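Local structure of genome packaging NTPase B204 (Sulfolobus turreted icosahedral virus 2, 4KFU) at residues D39-L44 / V71-K76; F80-W85 / K114-I119; V99-E104 / G132-T137. The protein probably hydrolyses ATP to power the packaging of viral DNA into the capsid, as a P-loop ATPase of the FtsK-HerA superfamily. All coordinates share one frame; numbering follows the deposited sequence.

Interaction 1: residues D39-L44 / V71-K76; sequences DDHNLL and VYDRAK. With ZN (zinc ion), chain L.
Asp39, His41 and Asp73 converge on a zinc ion where the parallel strands 35-40 and 68-72 end. Asp39 binds in bidentate fashion, its OD2 2.3 Å from the zinc and OD1 slightly farther. His41 NE2 lies 2.1 Å from the metal. Asp73 OD2 is also a ligand, and His108 completes the site. Asp39 and Asp73 each hold CG anti to the backbone N (Asp73 chi1 176°), which carries it toward the metal. Asp73 OD2 lies at the edge of the His41 ring. His41 ND1 is hydrogen-bonded to Glu104 OE1, with a weak bond to Asp103 O. Backbone bonds align the strands: Asp40 N gives to Val71 O and Asp73 N to Asp40 O at 2.8 Å. Asp40 OD1 accepts from Asn42 N in an Asx turn, while OD2 is held by Tyr50 N and Ser48 OG. Asp73 OD1 takes Lys76 N from above the carboxylate plane, and Lys76 NZ bonds to Asp73 O (2.6 Å) and Arg74 O. Leu43 CD2 covers one face of the Tyr72 ring, a CH-pi contact 3.8 Å from the ring centroid. The two zinc-bound carboxylates can approach at a buried strand end, their mutual repulsion probably offset by the metal's charge.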
loop_
_atom_site.group_PDB
_atom_site.type_symbol
_atom_site.label_atom_id
_atom_site.label_comp_id
_atom_site.label_asym_id
_atom_site.label_seq_id
_atom_site.Cartn_x
_atom_site.Cartn_y
_atom_site.Cartn_z
ATOM N N ASP A 39 1.282 0.099 -8.930
ATOM C CA ASP A 39 1.352 1.505 -9.331
ATOM C C ASP A 39 2.697 2.043 -8.848
ATOM O O ASP A 39 2.876 2.321 -7.655
ATOM C CB ASP A 39 0.168 2.267 -8.712
ATOM C CG ASP A 39 0.199 3.773 -8.977
ATOM O OD1 ASP A 39 0.885 4.234 -9.906
ATOM O OD2 ASP A 39 -0.480 4.525 -8.235
ATOM N N ASP A 40 3.641 2.170 -9.782
ATOM C CA ASP A 40 5.059 2.458 -9.488
ATOM C C ASP A 40 5.418 3.899 -9.875
ATOM O O ASP A 40 5.174 4.329 -11.011
ATOM C CB ASP A 40 5.928 1.471 -10.284
ATOM C CG ASP A 40 7.394 1.426 -9.823
ATOM O OD1 ASP A 40 7.881 2.368 -9.156
ATOM O OD2 ASP A 40 8.073 0.433 -10.158
ATOM N N HIS A 41 6.006 4.648 -8.948
ATOM C CA HIS A 41 6.322 6.050 -9.208
ATOM C C HIS A 41 7.818 6.338 -9.309
ATOM O O HIS A 41 8.221 7.466 -9.605
ATOM C CB HIS A 41 5.683 6.933 -8.129
ATOM C CG HIS A 41 4.210 6.697 -7.970
ATOM N ND1 HIS A 41 3.692 5.853 -7.010
ATOM C CD2 HIS A 41 3.157 7.157 -8.681
ATOM C CE1 HIS A 41 2.373 5.829 -7.119
ATOM N NE2 HIS A 41 2.023 6.605 -8.133
ATOM N N ASN A 42 8.631 5.311 -9.085
ATOM C CA ASN A 42 10.081 5.480 -8.987
ATOM C C ASN A 42 10.852 4.933 -10.182
ATOM O O ASN A 42 10.942 3.711 -10.363
ATOM C CB ASN A 42 10.606 4.802 -7.721
ATOM C CG ASN A 42 10.348 5.611 -6.477
ATOM O OD1 ASN A 42 9.709 6.663 -6.525
ATOM N ND2 ASN A 42 10.842 5.120 -5.339
ATOM N N LEU A 43 11.422 5.837 -10.976
ATOM C CA LEU A 43 12.271 5.446 -12.102
ATOM C C LEU A 43 13.667 5.024 -11.650
ATOM O O LEU A 43 14.225 5.582 -10.702
ATOM C CB LEU A 43 12.392 6.582 -13.118
ATOM C CG LEU A 43 11.257 6.717 -14.127
ATOM C CD1 LEU A 43 11.585 7.794 -15.168
ATOM C CD2 LEU A 43 10.977 5.370 -14.791
ATOM N N LEU A 44 14.226 4.029 -12.332
ATOM C CA LEU A 44 15.594 3.586 -12.070
ATOM C C LEU A 44 16.493 3.920 -13.260
ATOM O O LEU A 44 16.072 4.635 -14.174
ATOM C CB LEU A 44 15.628 2.087 -11.789
ATOM C CG LEU A 44 15.017 1.652 -10.460
ATOM C CD1 LEU A 44 15.345 0.189 -10.191
ATOM C CD2 LEU A 44 15.516 2.547 -9.334
ATOM N N VAL A 71 2.774 -0.865 -13.520
ATOM C CA VAL A 71 2.420 0.344 -14.235
ATOM C C VAL A 71 3.299 1.485 -13.737
ATOM O O VAL A 71 3.176 1.900 -12.583
ATOM C CB VAL A 71 0.954 0.742 -13.938
ATOM C CG1 VAL A 71 0.477 1.794 -14.930
ATOM C CG2 VAL A 71 0.046 -0.483 -13.948
ATOM N N TYR A 72 4.175 2.012 -14.585
ATOM C CA TYR A 72 4.896 3.217 -14.192
ATOM C C TYR A 72 3.986 4.435 -14.334
ATOM O O TYR A 72 3.458 4.699 -15.416
ATOM C CB TYR A 72 6.170 3.430 -15.006
ATOM C CG TYR A 72 6.772 4.783 -14.711
ATOM C CD1 TYR A 72 7.375 5.034 -13.489
ATOM C CD2 TYR A 72 6.700 5.822 -15.637
ATOM C CE1 TYR A 72 7.909 6.277 -13.191
ATOM C CE2 TYR A 72 7.235 7.075 -15.352
ATOM C CZ TYR A 72 7.838 7.294 -14.125
ATOM O OH TYR A 72 8.374 8.529 -13.825
ATOM N N ASP A 73 3.812 5.178 -13.245
ATOM C CA ASP A 73 2.910 6.336 -13.222
ATOM C C ASP A 73 3.677 7.653 -13.331
ATOM O O ASP A 73 4.258 8.131 -12.355
ATOM C CB ASP A 73 2.057 6.319 -11.949
ATOM C CG ASP A 73 1.162 7.542 -11.814
ATOM O OD1 ASP A 73 0.940 8.273 -12.807
ATOM O OD2 ASP A 73 0.661 7.773 -10.698
ATOM N N ARG A 74 3.643 8.237 -14.526
ATOM C CA ARG A 74 4.395 9.440 -14.838
ATOM C C ARG A 74 3.681 10.703 -14.362
ATOM O O ARG A 74 4.301 11.581 -13.763
ATOM C CB ARG A 74 4.644 9.514 -16.354
ATOM C CG ARG A 74 5.213 10.837 -16.844
ATOM N N ALA A 75 2.378 10.785 -14.625
ATOM C CA ALA A 75 1.587 11.969 -14.277
ATOM C C ALA A 75 1.370 12.161 -12.771
ATOM O O ALA A 75 1.287 13.301 -12.297
ATOM C CB ALA A 75 0.247 11.942 -15.006
ATOM N N LYS A 76 1.266 11.050 -12.039
ATOM C CA LYS A 76 1.097 11.052 -10.573
ATOM C C LYS A 76 -0.062 11.917 -10.091
ATOM O O LYS A 76 0.038 12.575 -9.042
ATOM C CB LYS A 76 2.400 11.489 -9.884
ATOM C CG LYS A 76 3.590 10.596 -10.218
ATOM C CD LYS A 76 4.913 11.308 -9.963
ATOM C CE LYS A 76 6.101 10.401 -10.269
ATOM N NZ LYS A 76 6.054 9.883 -11.666
HETATM ZN ZN ZN L . 0.271 6.416 -9.225
#

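Interaction 2: residues F80-W85 / K114-I119; sequences FFEKLW and KVTPAI
Ala118 sets its methyl into a hollow on helix 78-95 walled by Phe81, Glu82 and Trp85. Its CB lies 3.7 Å from Phe81 CE2, and Trp85 CB stands 4.0 Å from the same Ala118 CB on another wall; the aliphatic Glu82 CG borders it too. Phe81 and Trp85, one helical turn apart, both carry CG anti to the backbone N (chi1 -180° and -179°), which puts each CG on the side where Ala118 enters. The small methyl lets the start of helix 117-124 come close, with Glu82 CA and Ala118 CA 5.3 Å apart. Beside this methyl, Ile119 reaches back with its CD1 to 3.4 Å from Phe81 CE2, the two side chains crossing obliquely. Ala118 O sits over one face of the Trp85 indole, off its centre, while Trp85 NE1 is bonded to Glu121 farther along helix 117-124.

Glu82 bends at chi2 and meets Thr116 tip to tip, its carboxylate also lying against the Pro117 ring. Ala118 N gives a hydrogen bond of 3.2 Å to Glu82 OE2, from above the carboxylate plane. Thr116 is the N-cap, its OG1 accepting from Ile119 N. The first turn of helix 117-124 thus has one amide satisfied by its own cap and another by Glu82, whose negative charge probably suits the positive end of the helix dipole.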
loop_
_atom_site.group_PDB
_atom_site.type_symbol
_atom_site.label_atom_id
_atom_site.label_comp_id
_atom_site.label_asym_id
_atom_site.label_seq_id
_atom_site.Cartn_x
_atom_site.Cartn_y
_atom_site.Cartn_z
ATOM N N PHE A 80 -5.067 9.964 -13.319
ATOM C CA PHE A 80 -4.418 8.686 -13.547
ATOM C C PHE A 80 -4.960 7.633 -12.598
ATOM O O PHE A 80 -5.275 6.530 -13.032
ATOM C CB PHE A 80 -2.899 8.775 -13.401
ATOM C CG PHE A 80 -2.195 7.482 -13.719
ATOM C CD1 PHE A 80 -1.826 7.188 -15.024
ATOM C CD2 PHE A 80 -1.928 6.548 -12.721
ATOM C CE1 PHE A 80 -1.190 5.997 -15.332
ATOM C CE2 PHE A 80 -1.296 5.353 -13.022
ATOM C CZ PHE A 80 -0.924 5.078 -14.328
ATOM N N PHE A 81 -5.052 7.954 -11.305
ATOM C CA PHE A 81 -5.550 6.951 -10.358
ATOM C C PHE A 81 -6.969 6.507 -10.729
ATOM O O PHE A 81 -7.309 5.322 -10.629
ATOM C CB PHE A 81 -5.504 7.408 -8.897
ATOM C CG PHE A 81 -6.013 6.358 -7.954
ATOM C CD1 PHE A 81 -5.224 5.258 -7.636
ATOM C CD2 PHE A 81 -7.302 6.417 -7.453
ATOM C CE1 PHE A 81 -5.706 4.249 -6.797
ATOM C CE2 PHE A 81 -7.787 5.415 -6.627
ATOM C CZ PHE A 81 -6.992 4.336 -6.296
ATOM N N GLU A 82 -7.793 7.452 -11.174
ATOM C CA GLU A 82 -9.167 7.104 -11.524
ATOM C C GLU A 82 -9.187 6.081 -12.662
ATOM O O GLU A 82 -9.919 5.087 -12.600
ATOM C CB GLU A 82 -9.994 8.351 -11.851
ATOM C CG GLU A 82 -10.285 9.205 -10.620
ATOM C CD GLU A 82 -11.728 9.684 -10.558
ATOM O OE1 GLU A 82 -11.983 10.836 -10.978
ATOM O OE2 GLU A 82 -12.605 8.916 -10.083
ATOM N N LYS A 83 -8.351 6.311 -13.671
ATOM C CA LYS A 83 -8.246 5.411 -14.819
ATOM C C LYS A 83 -7.714 4.056 -14.377
ATOM O O LYS A 83 -8.218 3.011 -14.777
ATOM C CB LYS A 83 -7.289 6.019 -15.856
ATOM C CG LYS A 83 -7.407 5.450 -17.248
ATOM C CD LYS A 83 -6.113 5.664 -18.045
ATOM C CE LYS A 83 -5.519 7.049 -17.823
ATOM N NZ LYS A 83 -4.265 7.234 -18.625
ATOM N N LEU A 84 -6.688 4.077 -13.532
ATOM C CA LEU A 84 -6.088 2.839 -13.019
ATOM C C LEU A 84 -7.074 2.013 -12.209
ATOM O O LEU A 84 -7.045 0.780 -12.249
ATOM C CB LEU A 84 -4.863 3.172 -12.152
ATOM C CG LEU A 84 -4.230 2.023 -11.365
ATOM C CD1 LEU A 84 -3.712 0.944 -12.298
ATOM C CD2 LEU A 84 -3.096 2.517 -10.473
ATOM N N TRP A 85 -7.924 2.698 -11.446
ATOM C CA TRP A 85 -8.908 2.014 -10.609
ATOM C C TRP A 85 -9.956 1.284 -11.459
ATOM O O TRP A 85 -10.313 0.131 -11.176
ATOM C CB TRP A 85 -9.556 3.008 -9.643
ATOM C CG TRP A 85 -10.577 2.396 -8.717
ATOM C CD1 TRP A 85 -11.935 2.579 -8.755
ATOM C CD2 TRP A 85 -10.322 1.513 -7.614
ATOM N NE1 TRP A 85 -12.536 1.851 -7.750
ATOM C CE2 TRP A 85 -11.577 1.196 -7.040
ATOM C CE3 TRP A 85 -9.162 0.964 -7.059
ATOM C CZ2 TRP A 85 -11.693 0.345 -5.936
ATOM C CZ3 TRP A 85 -9.288 0.128 -5.960
ATOM C CH2 TRP A 85 -10.546 -0.177 -5.417
ATOM N N LYS A 114 -8.065 16.160 -2.617
ATOM C CA LYS A 114 -9.458 15.947 -3.000
ATOM C C LYS A 114 -9.805 14.465 -3.077
ATOM O O LYS A 114 -9.090 13.678 -3.710
ATOM C CB LYS A 114 -9.755 16.613 -4.353
ATOM N N VAL A 115 -10.902 14.086 -2.427
ATOM C CA VAL A 115 -11.363 12.700 -2.470
ATOM C C VAL A 115 -12.210 12.448 -3.721
ATOM O O VAL A 115 -13.390 12.793 -3.750
ATOM C CB VAL A 115 -12.175 12.337 -1.204
ATOM C CG1 VAL A 115 -12.716 10.906 -1.286
ATOM C CG2 VAL A 115 -11.319 12.511 0.058
ATOM N N THR A 116 -11.604 11.849 -4.748
ATOM C CA THR A 116 -12.296 11.503 -5.999
ATOM C C THR A 116 -13.213 10.304 -5.785
ATOM O O THR A 116 -13.115 9.626 -4.756
ATOM C CB THR A 116 -11.290 11.107 -7.108
ATOM O OG1 THR A 116 -10.583 9.929 -6.706
ATOM C CG2 THR A 116 -10.302 12.229 -7.394
ATOM N N PRO A 117 -14.107 10.031 -6.750
ATOM C CA PRO A 117 -14.920 8.813 -6.640
ATOM C C PRO A 117 -14.079 7.547 -6.486
ATOM O O PRO A 117 -14.449 6.658 -5.699
ATOM C CB PRO A 117 -15.679 8.790 -7.972
ATOM C CG PRO A 117 -15.843 10.224 -8.316
ATOM C CD PRO A 117 -14.599 10.921 -7.826
ATOM N N ALA A 118 -12.964 7.471 -7.216
ATOM C CA ALA A 118 -12.072 6.310 -7.143
ATOM C C ALA A 118 -11.484 6.110 -5.742
ATOM O O ALA A 118 -11.439 4.984 -5.235
ATOM C CB ALA A 118 -10.955 6.427 -8.170
ATOM N N ILE A 119 -11.016 7.197 -5.135
ATOM C CA ILE A 119 -10.453 7.127 -3.787
ATOM C C ILE A 119 -11.514 6.678 -2.790
ATOM O O ILE A 119 -11.271 5.795 -1.969
ATOM C CB ILE A 119 -9.876 8.487 -3.324
ATOM C CG1 ILE A 119 -8.757 8.950 -4.266
ATOM C CG2 ILE A 119 -9.361 8.399 -1.887
ATOM C CD1 ILE A 119 -7.600 7.991 -4.355
#

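Interaction 3: residues V99-E104 / G132-T137; sequences VLIIDE and GLILST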
loop_
_atom_site.group_PDB
_atom_site.type_symbol
_atom_site.label_atom_id
_atom_site.label_comp_id
_atom_site.label_asym_id
_atom_site.label_seq_id
_atom_site.Cartn_x
_atom_site.Cartn_y
_atom_site.Cartn_z
ATOM N N VAL A 99 -4.748 -7.724 -5.595
ATOM C CA VAL A 99 -4.197 -6.651 -4.784
ATOM C C VAL A 99 -3.587 -5.520 -5.619
ATOM O O VAL A 99 -2.676 -5.741 -6.431
ATOM C CB VAL A 99 -3.150 -7.177 -3.797
ATOM C CG1 VAL A 99 -2.664 -6.036 -2.939
ATOM C CG2 VAL A 99 -3.766 -8.273 -2.935
ATOM N N LEU A 100 -4.111 -4.311 -5.430
ATOM C CA LEU A 100 -3.524 -3.118 -6.030
ATOM C C LEU A 100 -2.455 -2.559 -5.079
ATOM O O LEU A 100 -2.778 -2.097 -3.981
ATOM C CB LEU A 100 -4.603 -2.063 -6.291
ATOM C CG LEU A 100 -4.126 -0.744 -6.902
ATOM C CD1 LEU A 100 -3.332 -0.989 -8.214
ATOM C CD2 LEU A 100 -5.293 0.246 -7.134
ATOM N N ILE A 101 -1.195 -2.611 -5.507
ATOM C CA ILE A 101 -0.065 -2.143 -4.712
ATOM C C ILE A 101 0.402 -0.763 -5.147
ATOM O O ILE A 101 0.767 -0.545 -6.308
ATOM C CB ILE A 101 1.129 -3.110 -4.822
ATOM C CG1 ILE A 101 0.679 -4.546 -4.537
ATOM C CG2 ILE A 101 2.261 -2.682 -3.880
ATOM C CD1 ILE A 101 1.828 -5.564 -4.480
ATOM N N ILE A 102 0.393 0.171 -4.203
ATOM C CA ILE A 102 0.715 1.558 -4.497
ATOM C C ILE A 102 1.864 2.025 -3.632
ATOM O O ILE A 102 1.670 2.398 -2.471
ATOM C CB ILE A 102 -0.492 2.480 -4.272
ATOM C CG1 ILE A 102 -1.734 1.880 -4.935
ATOM C CG2 ILE A 102 -0.225 3.894 -4.842
ATOM C CD1 ILE A 102 -2.862 2.851 -5.061
ATOM N N ASP A 103 3.073 1.985 -4.185
ATOM C CA ASP A 103 4.220 2.534 -3.460
ATOM C C ASP A 103 4.203 4.045 -3.639
ATOM O O ASP A 103 3.620 4.551 -4.613
ATOM C CB ASP A 103 5.536 1.912 -3.925
ATOM C CG ASP A 103 6.469 1.576 -2.751
ATOM O OD1 ASP A 103 6.401 2.284 -1.712
ATOM O OD2 ASP A 103 7.261 0.604 -2.858
ATOM N N GLU A 104 4.783 4.769 -2.682
ATOM C CA GLU A 104 4.696 6.232 -2.669
ATOM C C GLU A 104 3.236 6.698 -2.777
ATOM O O GLU A 104 2.900 7.543 -3.619
ATOM C CB GLU A 104 5.544 6.833 -3.803
ATOM C CG GLU A 104 7.006 6.324 -3.860
ATOM C CD GLU A 104 7.206 5.085 -4.758
ATOM O OE1 GLU A 104 6.381 4.839 -5.678
ATOM O OE2 GLU A 104 8.205 4.350 -4.549
ATOM N N GLY A 132 -7.928 -5.771 -3.078
ATOM C CA GLY A 132 -7.210 -5.398 -1.874
ATOM C C GLY A 132 -6.286 -4.242 -2.210
ATOM O O GLY A 132 -6.049 -3.946 -3.388
ATOM N N LEU A 133 -5.760 -3.582 -1.182
ATOM C CA LEU A 133 -4.843 -2.474 -1.380
ATOM C C LEU A 133 -3.655 -2.640 -0.466
ATOM O O LEU A 133 -3.810 -2.990 0.717
ATOM C CB LEU A 133 -5.499 -1.140 -1.010
ATOM C CG LEU A 133 -6.557 -0.403 -1.806
ATOM C CD1 LEU A 133 -6.794 0.912 -1.091
ATOM C CD2 LEU A 133 -6.094 -0.144 -3.237
ATOM N N ILE A 134 -2.470 -2.397 -1.012
ATOM C CA ILE A 134 -1.296 -2.165 -0.174
ATOM C C ILE A 134 -0.819 -0.756 -0.447
ATOM O O ILE A 134 -0.496 -0.410 -1.590
ATOM C CB ILE A 134 -0.177 -3.161 -0.443
ATOM C CG1 ILE A 134 -0.671 -4.574 -0.138
ATOM C CG2 ILE A 134 1.018 -2.842 0.465
ATOM C CD1 ILE A 134 0.287 -5.660 -0.493
ATOM N N LEU A 135 -0.833 0.077 0.592
ATOM C CA LEU A 135 -0.438 1.470 0.450
ATOM C C LEU A 135 0.808 1.713 1.280
ATOM O O LEU A 135 0.892 1.270 2.432
ATOM C CB LEU A 135 -1.543 2.412 0.925
ATOM C CG LEU A 135 -2.901 2.308 0.224
ATOM C CD1 LEU A 135 -3.864 3.317 0.822
ATOM C CD2 LEU A 135 -2.759 2.511 -1.289
ATOM N N SER A 136 1.764 2.433 0.707
ATOM C CA SER A 136 3.042 2.648 1.368
ATOM C C SER A 136 3.383 4.130 1.380
ATOM O O SER A 136 3.218 4.817 0.364
ATOM C CB SER A 136 4.121 1.858 0.618
ATOM O OG SER A 136 5.414 2.261 0.999
ATOM N N THR A 137 3.876 4.627 2.514
ATOM C CA THR A 137 4.298 6.025 2.600
ATOM C C THR A 137 5.400 6.208 3.622
ATOM O O THR A 137 5.671 5.297 4.409
ATOM C CB THR A 137 3.129 6.959 2.951
ATOM O OG1 THR A 137 3.465 8.298 2.556
ATOM C CG2 THR A 137 2.819 6.905 4.456
#
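Segments 99-104 and 132-137 pair in parallel from Val99 beside Gly132 to Ile102 beside Leu135. Four backbone bonds link these segments: Leu100 N to Gly132 O, Ile134 N to Leu100 O, Ile102 N to Ile134 O and Ser136 N to Ile102 O. The third is the straightest, with an N-H...O angle of 171°; the last is longer, 3.2 Å, and bent to 143°. Apolar contacts occupy both faces. On one, Val99 CG1 lies 3.7 Å from Ile134 CG1. On the other, Leu100 lies side by side with Leu133, and Ile102 with Leu135, whose CD2 rests 3.7 Å from Ile102 CB.

Polar side chains take over past the last bridge. Ser136 OG, anti to its backbone N (chi1 166°), donates to Asp103 OD1 at 2.9 Å from above the carboxylate plane, and Glu104 N meets the anti lone pair of that same oxygen. Asp103 OD2 is held by Tyr50 OH and Ser18 OG. A hydrophobic strand, 98-102, running straight into Asp103 and Glu104 is consistent with a Walker B motif, and the nearest side-chain atom of Asp103 is about 4 Å from the bound magnesium ion. The bonds to both carboxylate oxygens probably fix its orientation beside the metal.

In the fold
Interaction 3 sits at the middle of the alpha/beta core, with interactions 1 and 2 toward its periphery. The centre of interaction 3 lies about 2 Å from the centre of the chain, with the centres of interactions 1 and 2 about 13 and 14 Å from its own and 16 Å from each other. Interactions 1 and 3 share the central sheet, where strand 35-40 neighbours strand 98-102. Helix 78-95 of interaction 2 packs on that sheet, Phe81 against Ile102 and Phe80 against Val71. Along the chain interaction 1 closes first; interactions 2 and 3 then interleave, helix 117-124 being the crossover between strands 98-102 and 131-137. A probable hydrogen bond between His41 and Glu104 connects the zinc site with the strand end near the nucleotide.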